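Local coordinates for protein homospermidine synthase (Legionella pneumophila subsp. pneumophila str. Philadelphia 1, PDB 2PH5) that binds NAD and probably makes the polyamine homospermidine, at residues P219-N224 with K344-L349; N224-N229 with Y319-C324. All coordinates share one frame; numbering follows the deposited sequence.

Overall arrangement
Interaction 1 pairs strands 221-224 and 344-347 as a small two-stranded parallel sheet; interaction 2 ties the strand-to-helix connection, 224-229, to the end of strand 311-322, a member of the six-stranded mixed sheet. Residues 224-229 and 319-324 both fall within the chain between 221 and 347, and helix 325-336 leads on from 319-324 towards 344-349. The centres lie about 11 Å apart and the two share Asn224; Phe222 also packs on Ala228 of helix 228-236, and CD1 of Leu347 on O of Thr225. All four segments belong to the saccharopine dehydrogenase-type C-terminal domain. Ser227 is part of the NAD pocket, and the side chains of Leu347 and Trp226 lie about 6 and about 5 Å from the bound NAD, so both contacts border the cofactor site.

Interaction 1: P219-N224 with K344-L349; sequences PGEFVN and KNRLIL
Glu221 meets Arg346 in a side-on salt bridge, each carboxylate oxygen taking one guanidinium nitrogen: OE1 of Glu221 lies 3.0 Å from NE of Arg346, and OE2 of Glu221 3.1 Å from NH1 of Arg346. Both oxygens lie near the guanidinium plane, but the nitrogens come from above the carboxylate plane, the two planes being turned 42° apart. OE2 of Glu221 also accepts from the backbone N of Ser218, and NH2 of Arg346 reaches Glu351, so the arginine spans two acids. Next, the backbone N of Phe222 bonds to O of Lys344 (2.9 Å), and O of Phe222 accepts from N of Arg346 (3.0 Å). CG of Phe222 stands anti to its backbone N (chi1 -163°), and the ring beyond it leads away from 344-349. Val223 runs alongside the Arg346 chain, CG2 of Val223 3.7 Å from NH1 of Arg346. Asn224 closes the pairing: N of Asn224 bonds to O of Arg346 (3.3 Å), and O of Asn224 takes N of Ile348 (3.1 Å). The alternating bonds make a two-stranded parallel sheet, Glu221, Val223 and Arg346 on one face, Phe222, Asn224 and Leu347 on the other. Phe222 packs against both helices 228-236 and 325-336, while Val223 and Asn224 touch the latter.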
ATOM      1  N   PRO A 219       6.472  12.305   1.735  1.00 21.69           N
ATOM      2  CA  PRO A 219       7.229  11.571   0.723  1.00 20.19           C
ATOM      3  C   PRO A 219       8.699  11.565   1.105  1.00 20.68           C
ATOM      4  O   PRO A 219       9.174  12.485   1.772  1.00 21.37           O
ATOM      5  CB  PRO A 219       6.991  12.385  -0.542  1.00 17.34           C
ATOM      6  CG  PRO A 219       5.627  12.909  -0.338  1.00 20.19           C
ATOM      7  CD  PRO A 219       5.644  13.348   1.108  1.00 20.04           C
ATOM      8  N   GLY A 220       9.409  10.525   0.682  1.00 21.84           N
ATOM      9  CA  GLY A 220      10.833  10.432   0.946  1.00 20.94           C
ATOM     10  C   GLY A 220      11.263   9.938   2.305  1.00 21.91           C
ATOM     11  O   GLY A 220      12.395  10.176   2.717  1.00 23.07           O
ATOM     12  N   GLU A 221      10.386   9.244   3.013  1.00 22.02           N
ATOM     13  CA  GLU A 221      10.769   8.760   4.328  1.00 21.15           C
ATOM     14  C   GLU A 221      10.103   7.436   4.624  1.00 20.58           C
ATOM     15  O   GLU A 221       8.979   7.187   4.195  1.00 20.56           O
ATOM     16  CB  GLU A 221      10.371   9.780   5.394  1.00 21.49           C
ATOM     17  CG  GLU A 221       8.889   9.783   5.720  1.00 25.05           C
ATOM     18  CD  GLU A 221       8.508  10.844   6.745  1.00 27.37           C
ATOM     19  OE1 GLU A 221       9.363  11.180   7.597  1.00 28.10           O
ATOM     20  OE2 GLU A 221       7.352  11.328   6.704  1.00 24.34           O
ATOM     21  N   PHE A 222      10.808   6.577   5.347  1.00 20.74           N
ATOM     22  CA  PHE A 222      10.251   5.292   5.728  1.00 21.18           C
ATOM     23  C   PHE A 222       9.792   5.453   7.182  1.00 21.86           C
ATOM     24  O   PHE A 222      10.605   5.689   8.078  1.00 21.52           O
ATOM     25  CB  PHE A 222      11.306   4.191   5.595  1.00 19.13           C
ATOM     26  CG  PHE A 222      10.728   2.803   5.564  1.00 21.70           C
ATOM     27  CD1 PHE A 222      10.276   2.194   6.735  1.00 20.74           C
ATOM     28  CD2 PHE A 222      10.609   2.108   4.358  1.00 21.22           C
ATOM     29  CE1 PHE A 222       9.714   0.912   6.707  1.00 21.25           C
ATOM     30  CE2 PHE A 222      10.048   0.827   4.319  1.00 20.64           C
ATOM     31  CZ  PHE A 222       9.599   0.226   5.497  1.00 18.90           C
ATOM     32  N   VAL A 223       8.484   5.352   7.398  1.00 22.04           N
ATOM     33  CA  VAL A 223       7.898   5.510   8.723  1.00 22.41           C
ATOM     34  C   VAL A 223       7.425   4.169   9.289  1.00 22.54           C
ATOM     35  O   VAL A 223       6.769   3.380   8.601  1.00 21.36           O
ATOM     36  CB  VAL A 223       6.719   6.517   8.667  1.00 24.06           C
ATOM     37  CG1 VAL A 223       6.245   6.875  10.072  1.00 23.01           C
ATOM     38  CG2 VAL A 223       7.168   7.778   7.945  1.00 23.48           C
ATOM     39  N   ASN A 224       7.764   3.912  10.549  1.00 21.90           N
ATOM     40  CA  ASN A 224       7.398   2.653  11.174  1.00 21.34           C
ATOM     41  C   ASN A 224       7.310   2.785  12.686  1.00 22.39           C
ATOM     42  O   ASN A 224       7.896   3.689  13.286  1.00 24.09           O
ATOM     43  CB  ASN A 224       8.414   1.575  10.785  1.00 18.67           C
ATOM     44  CG  ASN A 224       7.964   0.175  11.169  1.00 21.92           C
ATOM     45  OD1 ASN A 224       6.769  -0.122  11.217  1.00 20.16           O
ATOM     46  ND2 ASN A 224       8.930  -0.701  11.430  1.00 23.13           N
ATOM     47  N   LYS A 344      15.437   9.084   4.156  1.00 32.65           N
ATOM     48  CA  LYS A 344      15.057   9.484   5.504  1.00 32.45           C
ATOM     49  C   LYS A 344      14.238   8.413   6.233  1.00 31.79           C
ATOM     50  O   LYS A 344      13.409   7.742   5.627  1.00 32.69           O
ATOM     51  CB  LYS A 344      14.268  10.791   5.425  1.00 34.23           C
ATOM     52  CG  LYS A 344      14.548  11.751   6.540  1.00 39.00           C
ATOM     53  CD  LYS A 344      14.052  11.185   7.858  1.00 42.99           C
ATOM     54  CE  LYS A 344      14.880  11.701   9.033  1.00 43.83           C
ATOM     55  NZ  LYS A 344      16.276  11.159   8.999  1.00 42.43           N
ATOM     56  N   ASN A 345      14.488   8.248   7.530  1.00 30.34           N
ATOM     57  CA  ASN A 345      13.752   7.281   8.343  1.00 28.27           C
ATOM     58  C   ASN A 345      13.115   8.004   9.527  1.00 28.77           C
ATOM     59  O   ASN A 345      13.658   8.987  10.033  1.00 28.74           O
ATOM     60  CB  ASN A 345      14.669   6.186   8.893  1.00 28.35           C
ATOM     61  CG  ASN A 345      15.019   5.144   7.861  1.00 28.90           C
ATOM     62  OD1 ASN A 345      14.221   4.839   6.984  1.00 31.49           O
ATOM     63  ND2 ASN A 345      16.204   4.572   7.975  1.00 28.22           N
ATOM     64  N   ARG A 346      11.967   7.520   9.977  1.00 27.22           N
ATOM     65  CA  ARG A 346      11.314   8.147  11.107  1.00 25.58           C
ATOM     66  C   ARG A 346      10.594   7.113  11.949  1.00 26.50           C
ATOM     67  O   ARG A 346       9.975   6.196  11.414  1.00 27.83           O
ATOM     68  CB  ARG A 346      10.332   9.223  10.630  1.00 25.03           C
ATOM     69  CG  ARG A 346       9.643   9.972  11.765  1.00 24.51           C
ATOM     70  CD  ARG A 346       9.064  11.297  11.301  1.00 23.93           C
ATOM     71  NE  ARG A 346       8.064  11.123  10.247  1.00 24.26           N
ATOM     72  CZ  ARG A 346       6.754  11.037  10.456  1.00 20.39           C
ATOM     73  NH1 ARG A 346       5.932  10.878   9.428  1.00 19.56           N
ATOM     74  NH2 ARG A 346       6.266  11.125  11.689  1.00 20.04           N
ATOM     75  N   LEU A 347      10.705   7.246  13.269  1.00 26.22           N
ATOM     76  CA  LEU A 347      10.046   6.338  14.206  1.00 24.93           C
ATOM     77  C   LEU A 347       8.836   7.052  14.783  1.00 25.87           C
ATOM     78  O   LEU A 347       8.973   8.074  15.464  1.00 27.25           O
ATOM     79  CB  LEU A 347      10.992   5.959  15.354  1.00 24.88           C
ATOM     80  CG  LEU A 347      10.412   5.239  16.596  1.00 26.08           C
ATOM     81  CD1 LEU A 347       9.959   3.820  16.248  1.00 24.14           C
ATOM     82  CD2 LEU A 347      11.492   5.182  17.687  1.00 26.90           C
ATOM     83  N   ILE A 348       7.650   6.528  14.518  1.00 23.19           N
ATOM     84  CA  ILE A 348       6.474   7.172  15.061  1.00 20.93           C
ATOM     85  C   ILE A 348       6.201   6.721  16.481  1.00 21.09           C
ATOM     86  O   ILE A 348       6.051   5.534  16.768  1.00 21.47           O
ATOM     87  CB  ILE A 348       5.245   6.945  14.182  1.00 16.85           C
ATOM     88  CG1 ILE A 348       5.123   5.463  13.809  1.00 14.11           C
ATOM     89  CG2 ILE A 348       5.355   7.829  12.962  1.00 14.44           C
ATOM     90  CD1 ILE A 348       3.789   5.090  13.174  1.00  9.39           C
ATOM     91  N   LEU A 349       6.148   7.707  17.367  1.00 22.37           N
ATOM     92  CA  LEU A 349       5.929   7.488  18.781  1.00 22.58           C
ATOM     93  C   LEU A 349       4.848   8.452  19.273  1.00 22.75           C
ATOM     94  O   LEU A 349       3.694   8.066  19.460  1.00 25.56           O
ATOM     95  CB  LEU A 349       7.240   7.734  19.521  1.00 24.31           C
ATOM     96  CG  LEU A 349       7.362   7.342  20.989  1.00 27.51           C
ATOM     97  CD1 LEU A 349       7.216   5.831  21.141  1.00 29.06           C
ATOM     98  CD2 LEU A 349       8.724   7.807  21.504  1.00 29.10           C
TER

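Interaction 2: N224-N229 with Y319-C324; sequences NTWSAN and YAYNPC
Trp226 gives its indole N-H to the phenol of Tyr321: NE1 of Trp226 lies 2.8 Å from OH of Tyr321 in a nearly straight bond (170°), with the oxygen close to the indole plane. The two side chains pass one another running opposite ways, bringing CZ2 of Trp226 to 4.0 Å from CE1 of Tyr321. Beside this pair one water joins both segments. It donates to OD1 of Asn224, where the modelled distance is doubtfully short, and to OG1 of Thr225 (2.8 Å), accepts from the backbone N of Cys324 (2.9 Å), and has a weak bond to OH of Tyr321. CG2 of Thr225 rests 3.8 Å from SG of Cys324. Each segment runs into a helix here: Ser227 and Cys324 are N-caps of helices 228-236 and 325-336, and the OG of Ser227 caps the backbone N of Gly230. The contact joins the turn before helix 228-236 to the link between strand 311-322 and helix 325-336. Further out, OG1 of Thr225, besides holding the water, bonds to Asp209 and Thr392. Leu231 of helix 228-236 touches both Trp226 and Tyr321, Glu207 of strand 202-213 lies against Tyr321, and the bound NAD touches Ser227.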
ATOM      1  N   ASN A 224       7.764   3.912  10.549  1.00 21.90           N
ATOM      2  CA  ASN A 224       7.398   2.653  11.174  1.00 21.34           C
ATOM      3  C   ASN A 224       7.310   2.785  12.686  1.00 22.39           C
ATOM      4  O   ASN A 224       7.896   3.689  13.286  1.00 24.09           O
ATOM      5  CB  ASN A 224       8.414   1.575  10.785  1.00 18.67           C
ATOM      6  CG  ASN A 224       7.964   0.175  11.169  1.00 21.92           C
ATOM      7  OD1 ASN A 224       6.769  -0.122  11.217  1.00 20.16           O
ATOM      8  ND2 ASN A 224       8.930  -0.701  11.430  1.00 23.13           N
ATOM      9  N   THR A 225       6.558   1.885  13.301  1.00 20.77           N
ATOM     10  CA  THR A 225       6.395   1.915  14.737  1.00 19.36           C
ATOM     11  C   THR A 225       7.651   1.427  15.432  1.00 19.65           C
ATOM     12  O   THR A 225       7.788   1.555  16.646  1.00 19.89           O
ATOM     13  CB  THR A 225       5.184   1.089  15.143  1.00 19.55           C
ATOM     14  OG1 THR A 225       5.247  -0.193  14.510  1.00 19.57           O
ATOM     15  CG2 THR A 225       3.903   1.810  14.696  1.00 16.55           C
ATOM     16  N   TRP A 226       8.563   0.855  14.651  1.00 18.69           N
ATOM     17  CA  TRP A 226       9.847   0.390  15.168  1.00 18.70           C
ATOM     18  C   TRP A 226      10.912   0.703  14.129  1.00 19.88           C
ATOM     19  O   TRP A 226      10.638   1.416  13.163  1.00 20.04           O
ATOM     20  CB  TRP A 226       9.838  -1.106  15.481  1.00 18.36           C
ATOM     21  CG  TRP A 226       9.284  -1.976  14.407  1.00 18.10           C
ATOM     22  CD1 TRP A 226       7.982  -2.060  14.020  1.00 17.33           C
ATOM     23  CD2 TRP A 226      10.002  -2.940  13.625  1.00 18.05           C
ATOM     24  NE1 TRP A 226       7.837  -3.020  13.049  1.00 18.34           N
ATOM     25  CE2 TRP A 226       9.056  -3.577  12.785  1.00 17.13           C
ATOM     26  CE3 TRP A 226      11.349  -3.331  13.552  1.00 17.95           C
ATOM     27  CZ2 TRP A 226       9.415  -4.591  11.880  1.00 16.15           C
ATOM     28  CZ3 TRP A 226      11.703  -4.341  12.648  1.00 16.33           C
ATOM     29  CH2 TRP A 226      10.735  -4.955  11.828  1.00 14.08           C
ATOM     30  N   SER A 227      12.118   0.176  14.314  1.00 17.84           N
ATOM     31  CA  SER A 227      13.200   0.453  13.380  1.00 18.65           C
ATOM     32  C   SER A 227      12.852   0.316  11.903  1.00 20.06           C
ATOM     33  O   SER A 227      12.519  -0.774  11.430  1.00 20.21           O
ATOM     34  CB  SER A 227      14.402  -0.436  13.664  1.00 18.27           C
ATOM     35  OG  SER A 227      15.408  -0.188  12.701  1.00 17.62           O
ATOM     36  N   ALA A 228      12.950   1.425  11.175  1.00 20.76           N
ATOM     37  CA  ALA A 228      12.660   1.398   9.750  1.00 22.38           C
ATOM     38  C   ALA A 228      13.665   0.483   9.039  1.00 23.93           C
ATOM     39  O   ALA A 228      13.280  -0.323   8.189  1.00 24.84           O
ATOM     40  CB  ALA A 228      12.708   2.806   9.164  1.00 17.22           C
ATOM     41  N   ASN A 229      14.945   0.581   9.390  1.00 25.05           N
ATOM     42  CA  ASN A 229      15.942  -0.272   8.748  1.00 28.19           C
ATOM     43  C   ASN A 229      15.730  -1.757   9.025  1.00 28.33           C
ATOM     44  O   ASN A 229      15.991  -2.592   8.159  1.00 29.62           O
ATOM     45  CB  ASN A 229      17.363   0.137   9.142  1.00 30.66           C
ATOM     46  CG  ASN A 229      17.988   1.076   8.128  1.00 32.77           C
ATOM     47  OD1 ASN A 229      18.066   0.752   6.937  1.00 37.86           O
ATOM     48  ND2 ASN A 229      18.432   2.235   8.582  1.00 31.75           N
ATOM     49  N   TYR A 319       6.122 -16.042   9.095  1.00 21.74           N
ATOM     50  CA  TYR A 319       5.560 -14.783   9.567  1.00 23.13           C
ATOM     51  C   TYR A 319       4.510 -14.221   8.581  1.00 21.61           C
ATOM     52  O   TYR A 319       4.680 -14.306   7.366  1.00 23.40           O
ATOM     53  CB  TYR A 319       6.737 -13.799   9.753  1.00 26.26           C
ATOM     54  CG  TYR A 319       6.494 -12.561  10.603  1.00 31.53           C
ATOM     55  CD1 TYR A 319       7.423 -11.508  10.620  1.00 34.35           C
ATOM     56  CD2 TYR A 319       5.341 -12.434  11.382  1.00 35.75           C
ATOM     57  CE1 TYR A 319       7.200 -10.352  11.394  1.00 35.81           C
ATOM     58  CE2 TYR A 319       5.107 -11.294  12.156  1.00 35.34           C
ATOM     59  CZ  TYR A 319       6.040 -10.261  12.157  1.00 37.99           C
ATOM     60  OH  TYR A 319       5.806  -9.143  12.933  1.00 41.74           O
ATOM     61  N   ALA A 320       3.418 -13.676   9.117  1.00 20.09           N
ATOM     62  CA  ALA A 320       2.336 -13.061   8.331  1.00 19.32           C
ATOM     63  C   ALA A 320       2.163 -11.676   8.963  1.00 19.77           C
ATOM     64  O   ALA A 320       1.321 -11.479   9.847  1.00 21.03           O
ATOM     65  CB  ALA A 320       1.041 -13.876   8.470  1.00 15.00           C
ATOM     66  N   TYR A 321       2.971 -10.728   8.507  1.00 21.12           N
ATOM     67  CA  TYR A 321       2.994  -9.371   9.051  1.00 19.97           C
ATOM     68  C   TYR A 321       2.247  -8.307   8.269  1.00 21.05           C
ATOM     69  O   TYR A 321       2.309  -8.247   7.044  1.00 21.40           O
ATOM     70  CB  TYR A 321       4.451  -8.915   9.191  1.00 18.14           C
ATOM     71  CG  TYR A 321       4.663  -7.577   9.881  1.00 19.48           C
ATOM     72  CD1 TYR A 321       5.641  -6.694   9.431  1.00 16.41           C
ATOM     73  CD2 TYR A 321       3.946  -7.229  11.032  1.00 20.30           C
ATOM     74  CE1 TYR A 321       5.910  -5.509  10.106  1.00 17.24           C
ATOM     75  CE2 TYR A 321       4.212  -6.037  11.719  1.00 17.45           C
ATOM     76  CZ  TYR A 321       5.198  -5.184  11.249  1.00 17.02           C
ATOM     77  OH  TYR A 321       5.480  -4.018  11.925  1.00 17.27           O
ATOM     78  N   ASN A 322       1.557  -7.448   9.004  1.00 21.19           N
ATOM     79  CA  ASN A 322       0.833  -6.339   8.409  1.00 21.76           C
ATOM     80  C   ASN A 322       1.195  -5.163   9.304  1.00 21.66           C
ATOM     81  O   ASN A 322       0.629  -4.999  10.391  1.00 22.57           O
ATOM     82  CB  ASN A 322      -0.669  -6.586   8.437  1.00 22.78           C
ATOM     83  CG  ASN A 322      -1.439  -5.567   7.621  1.00 26.35           C
ATOM     84  OD1 ASN A 322      -2.662  -5.500   7.690  1.00 32.93           O
ATOM     85  ND2 ASN A 322      -0.726  -4.773   6.837  1.00 25.99           N
ATOM     86  N   PRO A 323       2.164  -4.340   8.865  1.00 20.74           N
ATOM     87  CA  PRO A 323       2.641  -3.168   9.607  1.00 20.31           C
ATOM     88  C   PRO A 323       1.610  -2.048   9.688  1.00 19.54           C
ATOM     89  O   PRO A 323       0.511  -2.155   9.144  1.00 20.49           O
ATOM     90  CB  PRO A 323       3.882  -2.759   8.827  1.00 20.93           C
ATOM     91  CG  PRO A 323       3.469  -3.044   7.425  1.00 19.56           C
ATOM     92  CD  PRO A 323       2.799  -4.405   7.534  1.00 20.49           C
ATOM     93  N   CYS A 324       1.966  -0.979  10.388  1.00 17.81           N
ATOM     94  CA  CYS A 324       1.069   0.155  10.532  1.00 16.86           C
ATOM     95  C   CYS A 324       0.896   0.793   9.156  1.00 16.39           C
ATOM     96  O   CYS A 324       1.827   0.811   8.354  1.00 16.40           O
ATOM     97  CB  CYS A 324       1.652   1.162  11.512  1.00 14.54           C
ATOM     98  SG  CYS A 324       3.166   1.903  10.921  1.00 20.00           S
TER
HETATM   99  O   HOH W   1       4.434  -0.733  11.848  1.00 15.44           O